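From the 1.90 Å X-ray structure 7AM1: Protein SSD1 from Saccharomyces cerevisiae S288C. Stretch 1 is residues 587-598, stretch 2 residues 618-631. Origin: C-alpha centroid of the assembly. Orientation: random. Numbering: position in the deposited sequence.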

ATOM      1  N   SER A 587       5.993  20.568  -2.801  1.00 52.54           N
ATOM      2  CA  SER A 587       4.684  20.654  -2.160  1.00 55.00           C
ATOM      3  C   SER A 587       4.757  20.160  -0.721  1.00 52.60           C
ATOM      4  O   SER A 587       4.212  20.789   0.194  1.00 52.95           O
ATOM      5  CB  SER A 587       3.657  19.844  -2.950  1.00 58.02           C
ATOM      6  OG  SER A 587       3.602  20.271  -4.299  1.00 61.49           O
ATOM      7  N   PHE A 588       5.424  19.023  -0.510  1.00 48.48           N
ATOM      8  CA  PHE A 588       5.589  18.486   0.836  1.00 45.26           C
ATOM      9  C   PHE A 588       6.295  19.486   1.740  1.00 44.76           C
ATOM     10  O   PHE A 588       5.889  19.700   2.888  1.00 44.45           O
ATOM     11  CB  PHE A 588       6.366  17.169   0.778  1.00 43.79           C
ATOM     12  CG  PHE A 588       6.764  16.642   2.126  1.00 42.76           C
ATOM     13  CD1 PHE A 588       5.853  15.960   2.911  1.00 41.75           C
ATOM     14  CD2 PHE A 588       8.048  16.827   2.606  1.00 43.78           C
ATOM     15  CE1 PHE A 588       6.215  15.473   4.157  1.00 41.54           C
ATOM     16  CE2 PHE A 588       8.418  16.342   3.852  1.00 43.66           C
ATOM     17  CZ  PHE A 588       7.498  15.666   4.627  1.00 42.25           C
ATOM     18  N   ARG A 589       7.372  20.094   1.241  1.00 43.72           N
ATOM     19  CA  ARG A 589       8.112  21.059   2.045  1.00 46.38           C
ATOM     20  C   ARG A 589       7.238  22.252   2.413  1.00 47.87           C
ATOM     21  O   ARG A 589       7.268  22.721   3.556  1.00 46.26           O
ATOM     22  CB  ARG A 589       9.357  21.518   1.289  1.00 50.19           C
ATOM     23  CG  ARG A 589      10.272  22.393   2.118  1.00 55.83           C
ATOM     24  CD  ARG A 589      11.571  22.717   1.391  1.00 61.22           C
ATOM     25  NE  ARG A 589      12.407  23.608   2.192  1.00 67.07           N
ATOM     26  CZ  ARG A 589      13.188  23.208   3.192  1.00 71.26           C
ATOM     27  NH1 ARG A 589      13.250  21.924   3.522  1.00 70.66           N
ATOM     28  NH2 ARG A 589      13.907  24.095   3.866  1.00 74.85           N
ATOM     29  N   LYS A 590       6.457  22.761   1.458  1.00 53.66           N
ATOM     30  CA  LYS A 590       5.565  23.875   1.760  1.00 56.28           C
ATOM     31  C   LYS A 590       4.579  23.504   2.859  1.00 54.72           C
ATOM     32  O   LYS A 590       4.298  24.311   3.752  1.00 55.73           O
ATOM     33  CB  LYS A 590       4.819  24.314   0.501  1.00 57.24           C
ATOM     34  CG  LYS A 590       5.725  24.849  -0.591  1.00 58.37           C
ATOM     35  N   LYS A 591       4.047  22.280   2.816  1.00 50.90           N
ATOM     36  CA  LYS A 591       3.089  21.855   3.830  1.00 50.26           C
ATOM     37  C   LYS A 591       3.718  21.878   5.221  1.00 51.23           C
ATOM     38  O   LYS A 591       3.173  22.483   6.151  1.00 51.28           O
ATOM     39  CB  LYS A 591       2.558  20.460   3.498  1.00 48.55           C
ATOM     40  CG  LYS A 591       1.626  20.414   2.296  1.00 49.29           C
ATOM     41  CD  LYS A 591       1.344  18.979   1.870  1.00 48.91           C
ATOM     42  CE  LYS A 591       0.427  18.923   0.659  1.00 49.05           C
ATOM     43  NZ  LYS A 591       0.102  17.518   0.278  1.00 47.95           N
ATOM     44  N   ILE A 592       4.867  21.218   5.384  1.00 52.27           N
ATOM     45  CA  ILE A 592       5.465  21.132   6.713  1.00 51.46           C
ATOM     46  C   ILE A 592       5.952  22.498   7.177  1.00 49.80           C
ATOM     47  O   ILE A 592       6.023  22.764   8.385  1.00 50.92           O
ATOM     48  CB  ILE A 592       6.601  20.094   6.733  1.00 52.67           C
ATOM     49  CG1 ILE A 592       7.748  20.516   5.816  1.00 54.57           C
ATOM     50  CG2 ILE A 592       6.064  18.737   6.315  1.00 51.30           C
ATOM     51  CD1 ILE A 592       8.969  19.632   5.939  1.00 55.29           C
ATOM     52  N   GLN A 593       6.308  23.380   6.242  1.00 45.03           N
ATOM     53  CA  GLN A 593       6.687  24.734   6.628  1.00 48.47           C
ATOM     54  C   GLN A 593       5.475  25.513   7.123  1.00 50.74           C
ATOM     55  O   GLN A 593       5.569  26.268   8.100  1.00 49.18           O
ATOM     56  CB  GLN A 593       7.367  25.439   5.458  1.00 51.80           C
ATOM     57  CG  GLN A 593       8.804  24.984   5.246  1.00 56.85           C
ATOM     58  CD  GLN A 593       9.524  25.773   4.170  1.00 62.68           C
ATOM     59  OE1 GLN A 593       8.898  26.348   3.279  1.00 65.47           O
ATOM     60  NE2 GLN A 593      10.849  25.816   4.256  1.00 64.28           N
ATOM     61  N   ASN A 594       4.321  25.336   6.474  1.00 57.55           N
ATOM     62  CA  ASN A 594       3.093  25.916   7.003  1.00 61.68           C
ATOM     63  C   ASN A 594       2.816  25.389   8.406  1.00 61.67           C
ATOM     64  O   ASN A 594       2.335  26.128   9.273  1.00 64.80           O
ATOM     65  CB  ASN A 594       1.914  25.615   6.077  1.00 62.15           C
ATOM     66  CG  ASN A 594       2.031  26.313   4.736  1.00 63.24           C
ATOM     67  OD1 ASN A 594       2.780  27.279   4.587  1.00 64.88           O
ATOM     68  ND2 ASN A 594       1.268  25.840   3.754  1.00 62.30           N
ATOM     69  N   PHE A 595       3.127  24.112   8.651  1.00 56.95           N
ATOM     70  CA  PHE A 595       2.976  23.549   9.986  1.00 54.97           C
ATOM     71  C   PHE A 595       3.939  24.179  10.987  1.00 57.23           C
ATOM     72  O   PHE A 595       3.696  24.097  12.196  1.00 59.35           O
ATOM     73  CB  PHE A 595       3.206  22.033   9.965  1.00 51.09           C
ATOM     74  CG  PHE A 595       2.178  21.256   9.182  1.00 47.74           C
ATOM     75  CD1 PHE A 595       0.942  21.801   8.870  1.00 47.60           C
ATOM     76  CD2 PHE A 595       2.452  19.960   8.774  1.00 44.82           C
ATOM     77  CE1 PHE A 595       0.006  21.072   8.160  1.00 45.92           C
ATOM     78  CE2 PHE A 595       1.523  19.229   8.065  1.00 43.60           C
ATOM     79  CZ  PHE A 595       0.297  19.784   7.758  1.00 44.25           C
ATOM     80  N   GLY A 596       5.017  24.803  10.514  1.00 56.11           N
ATOM     81  CA  GLY A 596       6.023  25.388  11.380  1.00 57.66           C
ATOM     82  C   GLY A 596       7.318  24.612  11.467  1.00 59.43           C
ATOM     83  O   GLY A 596       8.206  25.013  12.230  1.00 59.43           O
ATOM     84  N   TYR A 597       7.464  23.527  10.714  1.00 63.45           N
ATOM     85  CA  TYR A 597       8.692  22.744  10.689  1.00 67.10           C
ATOM     86  C   TYR A 597       9.523  23.159   9.481  1.00 71.46           C
ATOM     87  O   TYR A 597       9.034  23.129   8.348  1.00 70.53           O
ATOM     88  CB  TYR A 597       8.384  21.246  10.627  1.00 65.21           C
ATOM     89  CG  TYR A 597       7.612  20.726  11.817  1.00 64.79           C
ATOM     90  CD1 TYR A 597       6.224  20.727  11.826  1.00 65.14           C
ATOM     91  CD2 TYR A 597       8.272  20.228  12.930  1.00 64.28           C
ATOM     92  CE1 TYR A 597       5.518  20.250  12.915  1.00 65.28           C
ATOM     93  CE2 TYR A 597       7.578  19.749  14.019  1.00 64.35           C
ATOM     94  CZ  TYR A 597       6.204  19.762  14.010  1.00 65.21           C
ATOM     95  OH  TYR A 597       5.518  19.283  15.104  1.00 66.04           O
ATOM     96  N   ASN A 598      10.774  23.541   9.726  1.00 76.58           N
ATOM     97  CA  ASN A 598      11.655  24.030   8.672  1.00 79.77           C
ATOM     98  C   ASN A 598      12.908  23.169   8.550  1.00 76.00           C
ATOM     99  O   ASN A 598      13.979  23.666   8.197  1.00 78.73           O
ATOM    100  CB  ASN A 598      12.031  25.493   8.919  1.00 86.26           C
ATOM    101  CG  ASN A 598      10.813  26.397   9.073  1.00 89.70           C
ATOM    102  OD1 ASN A 598      10.473  26.816  10.181  1.00 91.18           O
ATOM    103  ND2 ASN A 598      10.149  26.695   7.960  1.00 90.60           N
ATOM    104  N   ASP A 618       0.623  12.517  16.814  1.00 43.29           N
ATOM    105  CA  ASP A 618      -0.338  12.812  15.758  1.00 42.67           C
ATOM    106  C   ASP A 618       0.324  13.573  14.618  1.00 40.44           C
ATOM    107  O   ASP A 618       0.113  13.259  13.441  1.00 39.45           O
ATOM    108  CB  ASP A 618      -1.511  13.606  16.330  1.00 45.83           C
ATOM    109  CG  ASP A 618      -2.341  12.792  17.298  1.00 49.47           C
ATOM    110  OD1 ASP A 618      -2.529  11.581  17.060  1.00 50.20           O
ATOM    111  OD2 ASP A 618      -2.785  13.357  18.312  1.00 51.90           O
ATOM    112  N   VAL A 619       1.126  14.588  14.949  1.00 39.18           N
ATOM    113  CA  VAL A 619       1.799  15.361  13.911  1.00 39.23           C
ATOM    114  C   VAL A 619       2.795  14.487  13.159  1.00 39.87           C
ATOM    115  O   VAL A 619       2.872  14.526  11.924  1.00 39.05           O
ATOM    116  CB  VAL A 619       2.485  16.594  14.526  1.00 41.18           C
ATOM    117  CG1 VAL A 619       3.177  17.404  13.438  1.00 42.32           C
ATOM    118  CG2 VAL A 619       1.476  17.442  15.291  1.00 42.62           C
ATOM    119  N   ARG A 620       3.571  13.682  13.887  1.00 41.71           N
ATOM    120  CA  ARG A 620       4.554  12.824  13.239  1.00 41.71           C
ATOM    121  C   ARG A 620       3.887  11.877  12.250  1.00 41.77           C
ATOM    122  O   ARG A 620       4.391  11.668  11.140  1.00 40.29           O
ATOM    123  CB  ARG A 620       5.332  12.039  14.293  1.00 41.59           C
ATOM    124  CG  ARG A 620       6.561  11.335  13.742  1.00 40.16           C
ATOM    125  CD  ARG A 620       7.365  10.677  14.852  1.00 40.73           C
ATOM    126  NE  ARG A 620       6.605   9.641  15.545  1.00 40.81           N
ATOM    127  CZ  ARG A 620       6.085   9.759  16.764  1.00 44.73           C
ATOM    128  NH1 ARG A 620       6.239  10.872  17.472  1.00 46.74           N
ATOM    129  NH2 ARG A 620       5.412   8.742  17.279  1.00 46.39           N
ATOM    130  N   VAL A 621       2.750  11.298  12.635  1.00 43.66           N
ATOM    131  CA  VAL A 621       2.020  10.414  11.736  1.00 44.34           C
ATOM    132  C   VAL A 621       1.472  11.196  10.552  1.00 40.89           C
ATOM    133  O   VAL A 621       1.558  10.751   9.400  1.00 39.02           O
ATOM    134  CB  VAL A 621       0.898   9.693  12.507  1.00 49.06           C
ATOM    135  CG1 VAL A 621      -0.107   9.067  11.537  1.00 49.86           C
ATOM    136  CG2 VAL A 621       1.495   8.644  13.435  1.00 50.76           C
ATOM    137  N   GLY A 622       0.913  12.378  10.814  1.00 40.12           N
ATOM    138  CA  GLY A 622       0.364  13.181   9.739  1.00 38.98           C
ATOM    139  C   GLY A 622       1.409  13.565   8.713  1.00 38.84           C
ATOM    140  O   GLY A 622       1.163  13.496   7.508  1.00 39.40           O
ATOM    141  N   ILE A 623       2.594  13.966   9.173  1.00 37.81           N
ATOM    142  CA  ILE A 623       3.648  14.344   8.238  1.00 39.21           C
ATOM    143  C   ILE A 623       4.135  13.125   7.462  1.00 38.34           C
ATOM    144  O   ILE A 623       4.442  13.220   6.266  1.00 37.27           O
ATOM    145  CB  ILE A 623       4.788  15.061   8.987  1.00 41.47           C
ATOM    146  CG1 ILE A 623       4.260  16.411   9.495  1.00 44.03           C
ATOM    147  CG2 ILE A 623       6.020  15.221   8.085  1.00 40.69           C
ATOM    148  CD1 ILE A 623       5.294  17.295  10.162  1.00 45.33           C
ATOM    149  N   GLU A 624       4.185  11.956   8.107  1.00 38.75           N
ATOM    150  CA  GLU A 624       4.540  10.749   7.367  1.00 38.47           C
ATOM    151  C   GLU A 624       3.516  10.464   6.273  1.00 37.33           C
ATOM    152  O   GLU A 624       3.885  10.081   5.155  1.00 36.34           O
ATOM    153  CB  GLU A 624       4.656   9.544   8.303  1.00 37.93           C
ATOM    154  CG  GLU A 624       5.175   8.293   7.589  1.00 37.13           C
ATOM    155  CD  GLU A 624       5.139   7.044   8.447  1.00 36.71           C
ATOM    156  OE1 GLU A 624       4.754   7.134   9.632  1.00 37.01           O
ATOM    157  OE2 GLU A 624       5.476   5.962   7.922  1.00 36.38           O
ATOM    158  N   ILE A 625       2.225  10.637   6.575  1.00 37.94           N
ATOM    159  CA  ILE A 625       1.200  10.436   5.554  1.00 37.04           C
ATOM    160  C   ILE A 625       1.473  11.343   4.360  1.00 36.09           C
ATOM    161  O   ILE A 625       1.464  10.899   3.207  1.00 36.30           O
ATOM    162  CB  ILE A 625      -0.208  10.670   6.137  1.00 39.06           C
ATOM    163  CG1 ILE A 625      -0.593   9.528   7.085  1.00 38.57           C
ATOM    164  CG2 ILE A 625      -1.239  10.799   5.015  1.00 40.37           C
ATOM    165  CD1 ILE A 625      -1.830   9.811   7.945  1.00 38.98           C
ATOM    166  N   LEU A 626       1.756  12.622   4.623  1.00 35.35           N
ATOM    167  CA  LEU A 626       2.049  13.556   3.540  1.00 37.16           C
ATOM    168  C   LEU A 626       3.266  13.112   2.736  1.00 36.24           C
ATOM    169  O   LEU A 626       3.258  13.166   1.499  1.00 36.37           O
ATOM    170  CB  LEU A 626       2.267  14.959   4.108  1.00 40.43           C
ATOM    171  CG  LEU A 626       1.066  15.591   4.819  1.00 42.71           C
ATOM    172  CD1 LEU A 626       1.431  16.959   5.367  1.00 44.56           C
ATOM    173  CD2 LEU A 626      -0.131  15.689   3.898  1.00 43.38           C
ATOM    174  N   LEU A 627       4.326  12.677   3.421  1.00 36.10           N
ATOM    175  CA  LEU A 627       5.521  12.211   2.727  1.00 38.04           C
ATOM    176  C   LEU A 627       5.217  10.974   1.893  1.00 36.74           C
ATOM    177  O   LEU A 627       5.621  10.882   0.729  1.00 37.25           O
ATOM    178  CB  LEU A 627       6.624  11.924   3.744  1.00 39.40           C
ATOM    179  CG  LEU A 627       7.930  11.358   3.189  1.00 41.88           C
ATOM    180  CD1 LEU A 627       8.524  12.306   2.165  1.00 44.32           C
ATOM    181  CD2 LEU A 627       8.909  11.098   4.313  1.00 42.17           C
ATOM    182  N   PHE A 628       4.470  10.030   2.466  1.00 36.35           N
ATOM    183  CA  PHE A 628       4.151   8.780   1.786  1.00 37.60           C
ATOM    184  C   PHE A 628       3.469   9.026   0.446  1.00 41.03           C
ATOM    185  O   PHE A 628       3.690   8.273  -0.513  1.00 41.10           O
ATOM    186  CB  PHE A 628       3.278   7.938   2.722  1.00 37.15           C
ATOM    187  CG  PHE A 628       2.724   6.695   2.106  1.00 38.19           C
ATOM    188  CD1 PHE A 628       3.520   5.579   1.926  1.00 38.10           C
ATOM    189  CD2 PHE A 628       1.390   6.624   1.744  1.00 39.83           C
ATOM    190  CE1 PHE A 628       3.002   4.425   1.371  1.00 38.57           C
ATOM    191  CE2 PHE A 628       0.868   5.474   1.187  1.00 40.71           C
ATOM    192  CZ  PHE A 628       1.676   4.372   1.003  1.00 40.12           C
ATOM    193  N   LYS A 629       2.672  10.093   0.348  1.00 43.18           N
ATOM    194  CA  LYS A 629       1.923  10.367  -0.867  1.00 44.97           C
ATOM    195  C   LYS A 629       2.801  10.824  -2.018  1.00 44.90           C
ATOM    196  O   LYS A 629       2.372  10.745  -3.173  1.00 45.04           O
ATOM    197  CB  LYS A 629       0.902  11.477  -0.636  1.00 47.65           C
ATOM    198  CG  LYS A 629      -0.187  11.174   0.325  1.00 49.50           C
ATOM    199  CD  LYS A 629      -1.105  12.376   0.387  1.00 51.06           C
ATOM    200  CE  LYS A 629      -2.187  12.194   1.407  1.00 49.40           C
ATOM    201  NZ  LYS A 629      -3.307  13.098   1.099  1.00 48.58           N
ATOM    202  N   THR A 630       4.013  11.288  -1.742  1.00 43.59           N
ATOM    203  CA  THR A 630       4.858  11.826  -2.795  1.00 45.53           C
ATOM    204  C   THR A 630       5.663  10.757  -3.516  1.00 45.44           C
ATOM    205  O   THR A 630       6.386  11.085  -4.463  1.00 46.29           O
ATOM    206  CB  THR A 630       5.811  12.879  -2.220  1.00 47.90           C
ATOM    207  OG1 THR A 630       6.768  12.245  -1.361  1.00 48.85           O
ATOM    208  CG2 THR A 630       5.037  13.930  -1.437  1.00 49.23           C
ATOM    209  N   MET A 631       5.547   9.495  -3.110  1.00 46.45           N
ATOM    210  CA  MET A 631       6.465   8.482  -3.596  1.00 49.24           C
ATOM    211  C   MET A 631       5.749   7.255  -4.136  1.00 47.50           C
ATOM    212  O   MET A 631       4.778   6.783  -3.536  1.00 46.04           O
ATOM    213  CB  MET A 631       7.412   8.040  -2.479  1.00 52.70           C
ATOM    214  CG  MET A 631       8.578   8.962  -2.305  1.00 56.51           C
ATOM    215  SD  MET A 631       9.729   8.337  -1.086  1.00 56.75           S
ATOM    216  CE  MET A 631       8.782   8.582   0.416  1.00 54.98           C
TER
HETATM  217  O   HOH W   1       2.600  15.832   0.492  1.00 51.57           O
HETATM  218  O   HOH W   2      -2.270  16.423   1.332  1.00 52.19           O

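How do the two stretches lie against each other? Both are largely helical, and their axes run nearly antiparallel, at 165°, with a closest approach of 10.1 Å. Sequence order therefore reverses across the contact: Phe588 lies beside Leu627, Ile592 beside Ile623, and Phe595 beside Val619. No direct hydrogen bond crosses between them, so apolar packing and water carry the contact.

What does Phe588 do at the start of the walk? Its CA-to-CB bond points toward stretch 2, and chi1 in the t well lays the ring against the other helix. Leu627 CD1 sits over one face in a CH-pi contact, 4.3 Å from the Phe588 ring centroid. At the ring edge, Phe588 CE1 comes within 3.6 Å of Ile623 O, a carbonyl already engaged by Leu627 N in the helix. Phe588 CZ also meets Ile623 CG2 at 3.8 Å.

How can Lys591 belong to such an oily contact? Its extended chain offers methylenes, with Lys591 CD 4.0 Å from Leu626 CD1, while the charged end reaches water. Water 1 accepts from Lys591 NZ at 3.0 Å and donates to Leu626 O at 2.9 Å, bridging the helices. Water 2 accepts from Lys591 NZ at 2.8 Å and, weakly, from Lys629 NZ at 3.5 Å.

What closes the contact beyond Lys591? Ile592 CG2 touches Ile623 CG2 at 3.9 Å, and Phe595 CE2 approaches Leu626 CD1 at 3.5 Å. Gly596 then adopts a positive phi in a Schellman motif, where Tyr597 N bonds to Ile592 O at 2.8 Å. Beyond this turn, Tyr597 points back toward stretch 2: its CD1 lies 3.9 Å from Ile623 CD1, and its CE1 lies 3.7 Å from Val619 CG1.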